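Long-range contact in centrosomal protein of 104 kDa (Homo sapiens, PDB 5LPH), which is required for ciliogenesis and for the structural integrity of the ciliary tip, and binds tubulin and the kinase Nek1: residues S61-A66 / T106-A111. Numbering follows the deposited sequence.
Sequences SYREDA and TSVFQA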
loop_
_atom_site.group_PDB
_atom_site.type_symbol
_atom_site.label_atom_id
_atom_site.label_comp_id
_atom_site.label_asym_id
_atom_site.label_seq_id
_atom_site.Cartn_x
_atom_site.Cartn_y
_atom_site.Cartn_z
ATOM N N SER A 61 24.507 1.875 6.042
ATOM C CA SER A 61 25.199 1.300 4.881
ATOM C C SER A 61 25.271 -0.229 4.941
ATOM O O SER A 61 25.354 -0.879 3.896
ATOM C CB SER A 61 26.600 1.907 4.709
ATOM O OG SER A 61 27.380 1.770 5.884
ATOM N N TYR A 62 25.244 -0.796 6.151
ATOM C CA TYR A 62 25.113 -2.245 6.320
ATOM C C TYR A 62 23.685 -2.705 6.074
ATOM O O TYR A 62 23.484 -3.744 5.451
ATOM C CB TYR A 62 25.587 -2.714 7.708
ATOM C CG TYR A 62 27.072 -2.538 7.998
ATOM C CD1 TYR A 62 27.988 -2.154 6.996
ATOM C CD2 TYR A 62 27.571 -2.782 9.279
ATOM C CE1 TYR A 62 29.336 -1.997 7.275
ATOM C CE2 TYR A 62 28.925 -2.635 9.564
ATOM C CZ TYR A 62 29.801 -2.242 8.559
ATOM O OH TYR A 62 31.139 -2.088 8.812
ATOM N N ARG A 63 22.700 -1.956 6.573
ATOM C CA ARG A 63 21.294 -2.275 6.301
ATOM C C ARG A 63 21.008 -2.242 4.803
ATOM O O ARG A 63 20.335 -3.137 4.284
ATOM C CB ARG A 63 20.347 -1.341 7.046
ATOM C CG ARG A 63 20.410 -1.498 8.556
ATOM C CD ARG A 63 19.178 -0.932 9.237
ATOM N NE ARG A 63 18.971 0.488 8.975
ATOM C CZ ARG A 63 19.583 1.502 9.598
ATOM N NH1 ARG A 63 20.525 1.303 10.522
ATOM N NH2 ARG A 63 19.265 2.749 9.263
ATOM N N GLU A 64 21.562 -1.245 4.110
ATOM C CA GLU A 64 21.423 -1.146 2.656
ATOM C C GLU A 64 22.108 -2.310 1.946
ATOM O O GLU A 64 21.530 -2.907 1.039
ATOM C CB GLU A 64 21.994 0.173 2.123
ATOM C CG GLU A 64 21.537 0.486 0.700
ATOM C CD GLU A 64 22.463 1.403 -0.087
ATOM O OE1 GLU A 64 23.655 1.553 0.259
ATOM O OE2 GLU A 64 21.986 1.966 -1.095
ATOM N N ASP A 65 23.339 -2.609 2.355
ATOM C CA ASP A 65 24.129 -3.692 1.761
ATOM C C ASP A 65 23.461 -5.066 1.897
ATOM O O ASP A 65 23.515 -5.871 0.971
ATOM C CB ASP A 65 25.527 -3.740 2.388
ATOM C CG ASP A 65 26.439 -4.736 1.704
ATOM O OD1 ASP A 65 26.800 -4.491 0.533
ATOM O OD2 ASP A 65 26.791 -5.756 2.339
ATOM N N ALA A 66 22.841 -5.322 3.047
ATOM C CA ALA A 66 22.092 -6.557 3.268
ATOM C C ALA A 66 20.986 -6.739 2.227
ATOM O O ALA A 66 20.845 -7.819 1.661
ATOM C CB ALA A 66 21.498 -6.578 4.663
ATOM N N THR A 106 16.682 7.099 3.992
ATOM C CA THR A 106 16.028 7.035 2.691
ATOM C C THR A 106 16.592 5.946 1.787
ATOM O O THR A 106 15.824 5.217 1.168
ATOM C CB THR A 106 16.077 8.420 1.997
ATOM O OG1 THR A 106 15.167 9.302 2.666
ATOM C CG2 THR A 106 15.679 8.350 0.529
ATOM N N SER A 107 17.920 5.844 1.702
ATOM C CA SER A 107 18.587 4.835 0.852
ATOM C C SER A 107 18.208 3.395 1.174
ATOM O O SER A 107 18.149 2.563 0.275
ATOM C CB SER A 107 20.105 4.954 0.960
ATOM O OG SER A 107 20.544 6.126 0.319
ATOM N N VAL A 108 17.974 3.113 2.454
ATOM C CA VAL A 108 17.571 1.780 2.900
ATOM C C VAL A 108 16.114 1.536 2.494
ATOM O O VAL A 108 15.793 0.464 1.991
ATOM C CB VAL A 108 17.727 1.610 4.430
ATOM C CG1 VAL A 108 17.265 0.224 4.873
ATOM C CG2 VAL A 108 19.174 1.853 4.853
ATOM N N PHE A 109 15.254 2.531 2.734
ATOM C CA PHE A 109 13.845 2.518 2.299
ATOM C C PHE A 109 13.727 2.252 0.797
ATOM O O PHE A 109 12.960 1.384 0.383
ATOM C CB PHE A 109 13.156 3.844 2.690
ATOM C CG PHE A 109 11.823 4.086 2.023
ATOM C CD1 PHE A 109 10.687 3.386 2.420
ATOM C CD2 PHE A 109 11.694 5.046 1.024
ATOM C CE1 PHE A 109 9.459 3.620 1.820
ATOM C CE2 PHE A 109 10.465 5.289 0.421
ATOM C CZ PHE A 109 9.346 4.572 0.820
ATOM N N GLN A 110 14.524 2.967 0.004
ATOM C CA GLN A 110 14.538 2.807 -1.458
ATOM C C GLN A 110 15.041 1.438 -1.933
ATOM O O GLN A 110 14.494 0.866 -2.882
ATOM C CB GLN A 110 15.359 3.925 -2.113
ATOM C CG GLN A 110 14.543 5.188 -2.384
ATOM C CD GLN A 110 15.370 6.461 -2.491
ATOM O OE1 GLN A 110 14.900 7.560 -2.160
ATOM N NE2 GLN A 110 16.607 6.324 -2.946
ATOM N N ALA A 111 16.079 0.922 -1.276
ATOM C CA ALA A 111 16.599 -0.416 -1.578
ATOM C C ALA A 111 15.570 -1.509 -1.285
ATOM O O ALA A 111 15.521 -2.504 -1.997
ATOM C CB ALA A 111 17.891 -0.684 -0.812
#
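In Glu64, CG stands anti to the backbone N (chi1 -164°), which sets it over the turn of Ser107 to Ala111; in Val108, CG1 is likewise anti to its N (chi1 179°), and both methyls then meet CB of Arg63. The two helices run nearly parallel, 10° between segment directions and 8.9 Å between axes, consistent with the all-helical solenoid of the Cep104 TOG domain. Their closest CA pair, Glu64 and Val108, is 4.8 Å apart, so the backbones come close at this point. The CG2 methyl of Val108 packs against helix 60-76, 4.0 Å from Arg63 CB and as far from the backbone N of Glu64, while Trp60 and Leu67 of the same helix also touch this valine. Beyond CB, Arg63 carries its charge to Asp103, whose OD1 forms a salt bridge with NE, and NH1 reaches the carbonyl of Cys57; the guanidinium thus ties helix 60-76 to the loop preceding helix 106-126. No hydrogen bond joins the two segments, and Glu64 contributes van der Waals contacts only, through CG and, at its tip, OE2. An alanine at Glu64 would probably open a gap beside Ala111 and Ser107, since CG and the carboxylate supply those contacts. That CG sits 4.1 Å from Ala111 CB and 4.0 Å from Ser107 O, with OE2 4.1 Å from Ser107 CB.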